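Local coordinates for oxidoreductase, 2OG-Fe oxygenase family protein, putative, expressed (Oryza sativa subsp. japonica, PDB 5XOI), which probably acts as an iron(II)- and 2-oxoglutarate-dependent dioxygenase of the AlkB family, represented here by its C-terminal oxygenase domain with manganese in the metal site, at residues P5-R10 with L15-L20; G61-P66 with D73-D78. All blocks are in the same frame, centred on the assembly; numbering follows the deposited sequence.

Contact 1 of 2, residues P5-R10 with L15-L20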
loop_
_atom_site.group_PDB
_atom_site.type_symbol
_atom_site.label_atom_id
_atom_site.label_comp_id
_atom_site.label_asym_id
_atom_site.label_seq_id
_atom_site.Cartn_x
_atom_site.Cartn_y
_atom_site.Cartn_z
ATOM N N PRO A 5 9.243 6.459 -15.941
ATOM C CA PRO A 5 7.823 6.437 -15.575
ATOM C C PRO A 5 7.416 5.139 -14.877
ATOM O O PRO A 5 6.637 5.182 -13.930
ATOM C CB PRO A 5 7.097 6.581 -16.920
ATOM C CG PRO A 5 8.152 6.430 -17.978
ATOM C CD PRO A 5 9.442 6.842 -17.347
ATOM N N LEU A 6 7.904 4.002 -15.366
ATOM C CA LEU A 6 7.772 2.725 -14.675
ATOM C C LEU A 6 9.168 2.187 -14.424
ATOM O O LEU A 6 10.018 2.193 -15.324
ATOM C CB LEU A 6 6.945 1.713 -15.473
ATOM C CG LEU A 6 5.445 1.763 -15.182
ATOM C CD1 LEU A 6 4.773 2.809 -16.063
ATOM C CD2 LEU A 6 4.811 0.396 -15.398
ATOM N N GLN A 7 9.408 1.741 -13.202
ATOM C CA GLN A 7 10.745 1.373 -12.772
ATOM C C GLN A 7 10.729 -0.036 -12.207
ATOM O O GLN A 7 9.869 -0.373 -11.390
ATOM C CB GLN A 7 11.275 2.377 -11.754
ATOM C CG GLN A 7 11.647 3.704 -12.397
ATOM C CD GLN A 7 11.776 4.816 -11.384
ATOM O OE1 GLN A 7 12.083 4.570 -10.221
ATOM N NE2 GLN A 7 11.533 6.044 -11.816
ATOM N N TYR A 8 11.662 -0.856 -12.677
ATOM C CA TYR A 8 11.821 -2.232 -12.236
ATOM C C TYR A 8 12.749 -2.253 -11.030
ATOM O O TYR A 8 13.919 -1.870 -11.137
ATOM C CB TYR A 8 12.389 -3.062 -13.387
ATOM C CG TYR A 8 12.629 -4.510 -13.105
ATOM C CD1 TYR A 8 13.857 -4.955 -12.635
ATOM C CD2 TYR A 8 11.644 -5.451 -13.340
ATOM C CE1 TYR A 8 14.083 -6.296 -12.387
ATOM C CE2 TYR A 8 11.863 -6.791 -13.102
ATOM C CZ TYR A 8 13.087 -7.207 -12.630
ATOM O OH TYR A 8 13.304 -8.546 -12.405
ATOM N N LEU A 9 12.234 -2.677 -9.875
ATOM C CA LEU A 9 13.055 -2.663 -8.670
ATOM C C LEU A 9 13.708 -4.004 -8.381
ATOM O O LEU A 9 14.810 -4.042 -7.826
ATOM C CB LEU A 9 12.215 -2.245 -7.460
ATOM C CG LEU A 9 11.569 -0.858 -7.498
ATOM C CD1 LEU A 9 11.063 -0.506 -6.111
ATOM C CD2 LEU A 9 12.547 0.185 -8.003
ATOM N N ARG A 10 13.043 -5.092 -8.733
ATOM C CA ARG A 10 13.521 -6.455 -8.578
ATOM C C ARG A 10 12.438 -7.360 -9.150
ATOM O O ARG A 10 11.337 -6.875 -9.464
ATOM C CB ARG A 10 13.820 -6.792 -7.113
ATOM C CG ARG A 10 12.904 -6.205 -6.089
ATOM C CD ARG A 10 13.384 -6.649 -4.714
ATOM N NE ARG A 10 13.036 -8.050 -4.481
ATOM C CZ ARG A 10 13.562 -8.804 -3.520
ATOM N NH1 ARG A 10 14.463 -8.289 -2.689
ATOM N NH2 ARG A 10 13.182 -10.069 -3.392
ATOM N N LEU A 15 7.532 -0.095 -9.685
ATOM C CA LEU A 15 7.092 1.199 -9.180
ATOM C C LEU A 15 6.548 2.020 -10.346
ATOM O O LEU A 15 7.264 2.276 -11.323
ATOM C CB LEU A 15 8.244 1.933 -8.495
ATOM C CG LEU A 15 8.009 3.403 -8.140
ATOM C CD1 LEU A 15 6.860 3.554 -7.136
ATOM C CD2 LEU A 15 9.271 3.993 -7.575
ATOM N N LEU A 16 5.283 2.409 -10.250
ATOM C CA LEU A 16 4.608 3.187 -11.289
ATOM C C LEU A 16 4.597 4.645 -10.827
ATOM O O LEU A 16 3.811 5.032 -9.952
ATOM C CB LEU A 16 3.201 2.652 -11.539
ATOM C CG LEU A 16 3.085 1.203 -12.010
ATOM C CD1 LEU A 16 3.018 0.255 -10.809
ATOM C CD2 LEU A 16 1.842 1.004 -12.854
ATOM N N LYS A 17 5.481 5.456 -11.405
ATOM C CA LYS A 17 5.616 6.839 -10.957
ATOM C C LYS A 17 4.410 7.665 -11.385
ATOM O O LYS A 17 4.014 7.642 -12.554
ATOM C CB LYS A 17 6.896 7.465 -11.516
ATOM C CG LYS A 17 8.184 6.822 -11.025
ATOM C CD LYS A 17 8.382 6.991 -9.529
ATOM C CE LYS A 17 8.457 8.458 -9.134
ATOM N NZ LYS A 17 8.581 8.654 -7.648
ATOM N N LYS A 18 3.842 8.417 -10.437
ATOM C CA LYS A 18 2.760 9.367 -10.724
ATOM C C LYS A 18 1.613 8.696 -11.485
ATOM O O LYS A 18 1.018 9.270 -12.401
ATOM C CB LYS A 18 3.293 10.580 -11.493
ATOM C CG LYS A 18 4.363 11.381 -10.739
ATOM C CD LYS A 18 3.874 11.816 -9.362
ATOM C CE LYS A 18 5.005 12.431 -8.519
ATOM N NZ LYS A 18 4.498 13.267 -7.369
ATOM N N PHE A 19 1.319 7.447 -11.119
ATOM C CA PHE A 19 0.303 6.683 -11.836
ATOM C C PHE A 19 -1.104 7.217 -11.568
ATOM O O PHE A 19 -1.951 7.227 -12.471
ATOM C CB PHE A 19 0.409 5.208 -11.441
ATOM C CG PHE A 19 -0.432 4.286 -12.266
ATOM C CD1 PHE A 19 -0.071 3.979 -13.569
ATOM C CD2 PHE A 19 -1.575 3.706 -11.732
ATOM C CE1 PHE A 19 -0.849 3.108 -14.339
ATOM C CE2 PHE A 19 -2.361 2.839 -12.491
ATOM C CZ PHE A 19 -1.994 2.544 -13.796
ATOM N N LEU A 20 -1.375 7.660 -10.337
ATOM C CA LEU A 20 -2.710 8.139 -9.977
ATOM C C LEU A 20 -3.008 9.499 -10.614
ATOM O O LEU A 20 -2.260 10.461 -10.419
ATOM C CB LEU A 20 -2.833 8.237 -8.454
ATOM C CG LEU A 20 -2.650 6.915 -7.706
ATOM C CD1 LEU A 20 -2.725 7.113 -6.178
ATOM C CD2 LEU A 20 -3.696 5.914 -8.153
HETATM O O HOH W 1 3.428 5.523 -14.063
#
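Leu6 and Leu16 face each other as a non-hydrogen-bonded antiparallel pair, followed by the hydrogen-bonded pair Gln7 and Leu15. Gln7 N gives its hydrogen to Leu15 O at 2.9 Å, and Leu15 N returns one to Gln7 O. Beyond the pairs, Lys17 N donates a hydrogen bond to Pro5 O at 2.8 Å. The same carbonyl takes a second hydrogen from a water that also donates to Lys17 O.

The side chains of Leu6 and Leu16 run side by side, with Leu6 CD2 3.9 Å from Leu16 CG. Both leucines pack on helix 87-106, through Phe103 and Ser100 respectively. Gln7 and Leu15 share the other face. With CG anti to its carbonyl carbon (chi1 -73°) and the chain extended beyond, Gln7 carries its amide across the Lys17 chain. Gln7 NE2 lies 3.5 Å from Lys17 CG, while Gln7 OE1 lies 3.9 Å from Leu15 CD2. The Lys17 chain bends at chi2 and chi3 and turns its ammonium away, to salt bridges with Asp186 and Glu183. With Gln7 cut back to an alanine, the Lys17 methylenes and the end of Leu15 would probably lose this cover. Further along strand 6-10, Leu9 CD1 lies 4.4 Å from Leu15 CB.

The polar work between the segments is thus done by backbone groups. The side chains add apolar packing on one face and the end of a glutamine amide against aliphatic carbon on the other. The lysine's charge is met by acidic partners elsewhere, which is consistent with its stem serving here as an apolar surface.

Contact 2 of 2, residues G61-P66 with D73-D78; sequences GKNWDP and DTRPFD
Asn63 and Asp65 both hold CG anti to the backbone N (chi1 -176° and 172°), which sends their polar groups toward 73-78. The Asn63 amide crosses the Arg75 side chain at about a right angle. Asn63 OD1 lies 3.4 Å from Arg75 CG. One water donates to Asn63 OD1 and accepts from Arg75 NH1; another accepts from Asn63 ND2 at 2.7 Å and donates to Thr74 O. Both ends of the buried amide are therefore served through water.

Arg75 bends at chi2 and chi3 and grips Asp78 side-on. Arg75 NE donates to Asp78 OD1 at 3.1 Å and Arg75 NH2 to Asp78 OD2 at 2.9 Å, a salt bridge. Arg75 NH1 also bonds Gly41 O, so the guanidinium is fixed on several sides. The Asp65 carboxylate lies against the Pro76 ring, with Asp65 OD2 3.4 Å from Pro76 CG. That oxygen accepts a hydrogen bond from Ser68 N, in the turn after Asp65. Lys62 NZ and Asp73 OD1 stay 4.1 Å apart, beyond a salt bridge.

This is a water-bridged packing of loop against strand. Strands 63-65 and 70-72 form a small beta hairpin, and the chain turns back beside its first strand toward helix 87-106.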
loop_
_atom_site.group_PDB
_atom_site.type_symbol
_atom_site.label_atom_id
_atom_site.label_comp_id
_atom_site.label_asym_id
_atom_site.label_seq_id
_atom_site.Cartn_x
_atom_site.Cartn_y
_atom_site.Cartn_z
ATOM N N GLY A 61 -13.032 -3.470 3.097
ATOM C CA GLY A 61 -13.221 -4.865 2.750
ATOM C C GLY A 61 -13.144 -5.724 3.995
ATOM O O GLY A 61 -13.936 -5.541 4.921
ATOM N N LYS A 62 -12.190 -6.646 4.045
ATOM C CA LYS A 62 -11.956 -7.428 5.246
ATOM C C LYS A 62 -11.122 -6.624 6.240
ATOM O O LYS A 62 -10.387 -5.705 5.877
ATOM C CB LYS A 62 -11.252 -8.743 4.898
ATOM C CG LYS A 62 -12.201 -9.907 4.637
ATOM C CD LYS A 62 -12.967 -9.751 3.323
ATOM C CE LYS A 62 -14.142 -10.740 3.212
ATOM N NZ LYS A 62 -15.390 -10.295 3.909
ATOM N N ASN A 63 -11.234 -6.981 7.512
ATOM C CA ASN A 63 -10.490 -6.294 8.555
ATOM C C ASN A 63 -9.269 -7.102 8.972
ATOM O O ASN A 63 -9.358 -8.318 9.165
ATOM C CB ASN A 63 -11.374 -6.041 9.776
ATOM C CG ASN A 63 -10.663 -5.253 10.835
ATOM O OD1 ASN A 63 -10.312 -4.094 10.618
ATOM N ND2 ASN A 63 -10.446 -5.870 12.001
ATOM N N TRP A 64 -8.130 -6.419 9.119
ATOM C CA TRP A 64 -6.942 -6.998 9.747
ATOM C C TRP A 64 -6.883 -6.509 11.188
ATOM O O TRP A 64 -6.768 -5.302 11.430
ATOM C CB TRP A 64 -5.649 -6.615 9.006
ATOM C CG TRP A 64 -4.429 -7.294 9.594
ATOM C CD1 TRP A 64 -3.942 -8.522 9.254
ATOM C CD2 TRP A 64 -3.576 -6.804 10.648
ATOM N NE1 TRP A 64 -2.836 -8.824 10.014
ATOM C CE2 TRP A 64 -2.589 -7.787 10.876
ATOM C CE3 TRP A 64 -3.544 -5.627 11.408
ATOM C CZ2 TRP A 64 -1.581 -7.636 11.841
ATOM C CZ3 TRP A 64 -2.539 -5.473 12.366
ATOM C CH2 TRP A 64 -1.576 -6.476 12.576
ATOM N N ASP A 65 -6.945 -7.446 12.148
ATOM C CA ASP A 65 -7.032 -7.060 13.559
ATOM C C ASP A 65 -5.656 -7.113 14.208
ATOM O O ASP A 65 -5.008 -8.167 14.171
ATOM C CB ASP A 65 -7.963 -7.984 14.321
ATOM C CG ASP A 65 -7.927 -7.736 15.817
ATOM O OD1 ASP A 65 -7.832 -6.555 16.223
ATOM O OD2 ASP A 65 -7.977 -8.715 16.580
ATOM N N PRO A 66 -5.196 -6.030 14.852
ATOM C CA PRO A 66 -3.858 -6.090 15.474
ATOM C C PRO A 66 -3.796 -7.023 16.667
ATOM O O PRO A 66 -2.829 -7.787 16.799
ATOM C CB PRO A 66 -3.588 -4.632 15.873
ATOM N N ASP A 73 -14.397 -10.231 9.712
ATOM C CA ASP A 73 -15.488 -9.391 9.217
ATOM C C ASP A 73 -15.623 -8.059 9.933
ATOM O O ASP A 73 -16.139 -7.105 9.342
ATOM C CB ASP A 73 -16.843 -10.091 9.364
ATOM C CG ASP A 73 -16.899 -11.401 8.649
ATOM O OD1 ASP A 73 -16.034 -11.642 7.779
ATOM O OD2 ASP A 73 -17.821 -12.181 8.952
ATOM N N THR A 74 -15.259 -7.992 11.211
ATOM C CA THR A 74 -15.465 -6.786 12.002
ATOM C C THR A 74 -14.242 -6.534 12.871
ATOM O O THR A 74 -13.481 -7.450 13.186
ATOM C CB THR A 74 -16.695 -6.892 12.912
ATOM O OG1 THR A 74 -16.422 -7.828 13.960
ATOM C CG2 THR A 74 -17.927 -7.353 12.126
ATOM N N ARG A 75 -14.071 -5.278 13.268
ATOM C CA ARG A 75 -13.040 -4.948 14.246
ATOM C C ARG A 75 -13.479 -5.466 15.606
ATOM O O ARG A 75 -14.589 -5.152 16.047
ATOM C CB ARG A 75 -12.809 -3.442 14.329
ATOM C CG ARG A 75 -12.162 -2.820 13.123
ATOM C CD ARG A 75 -13.080 -1.748 12.557
ATOM N NE ARG A 75 -13.268 -0.612 13.469
ATOM C CZ ARG A 75 -12.630 0.553 13.361
ATOM N NH1 ARG A 75 -11.736 0.744 12.397
ATOM N NH2 ARG A 75 -12.890 1.526 14.216
ATOM N N PRO A 76 -12.659 -6.269 16.287
ATOM C CA PRO A 76 -13.078 -6.792 17.596
ATOM C C PRO A 76 -13.347 -5.718 18.635
ATOM O O PRO A 76 -14.321 -5.839 19.386
ATOM C CB PRO A 76 -11.900 -7.688 18.002
ATOM C CG PRO A 76 -11.299 -8.112 16.729
ATOM C CD PRO A 76 -11.432 -6.920 15.800
ATOM N N PHE A 77 -12.534 -4.655 18.689
ATOM C CA PHE A 77 -12.607 -3.745 19.831
ATOM C C PHE A 77 -13.883 -2.908 19.841
ATOM O O PHE A 77 -14.338 -2.513 20.919
ATOM C CB PHE A 77 -11.370 -2.842 19.875
ATOM C CG PHE A 77 -11.269 -1.878 18.718
ATOM C CD1 PHE A 77 -10.616 -2.237 17.554
ATOM C CD2 PHE A 77 -11.792 -0.598 18.822
ATOM C CE1 PHE A 77 -10.514 -1.343 16.499
ATOM C CE2 PHE A 77 -11.695 0.294 17.771
ATOM C CZ PHE A 77 -11.059 -0.079 16.615
ATOM N N ASP A 78 -14.479 -2.617 18.676
ATOM C CA ASP A 78 -15.737 -1.881 18.666
ATOM C C ASP A 78 -16.833 -2.523 17.831
ATOM O O ASP A 78 -17.915 -1.937 17.709
ATOM C CB ASP A 78 -15.521 -0.417 18.219
ATOM C CG ASP A 78 -15.017 -0.275 16.775
ATOM O OD1 ASP A 78 -14.857 -1.284 16.062
ATOM O OD2 ASP A 78 -14.768 0.882 16.349
HETATM O O HOH W 2 -10.729 -1.129 10.398
HETATM O O HOH W 3 -11.090 -8.463 12.367
#

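From the N terminus, contact 1 comes first. It closes the short turn of the hairpin formed by strands 6-10 and 13-16, at one edge of the seven-stranded sheet. The chain then runs through helix 22-37 and strand 55-59, which forms the other edge of that sheet. Contact 2 follows, closing the loop that holds strand 70-72. The two contacts are in series and neither nest nor cross. They lie on opposite sides of the chain's centre. The centres of contact 1 and contact 2 are 31 Å apart, and their nearest atoms about 17 Å apart. Helix 87-106 comes after contact 2 in the chain and lies under one face of the hairpin of contact 1.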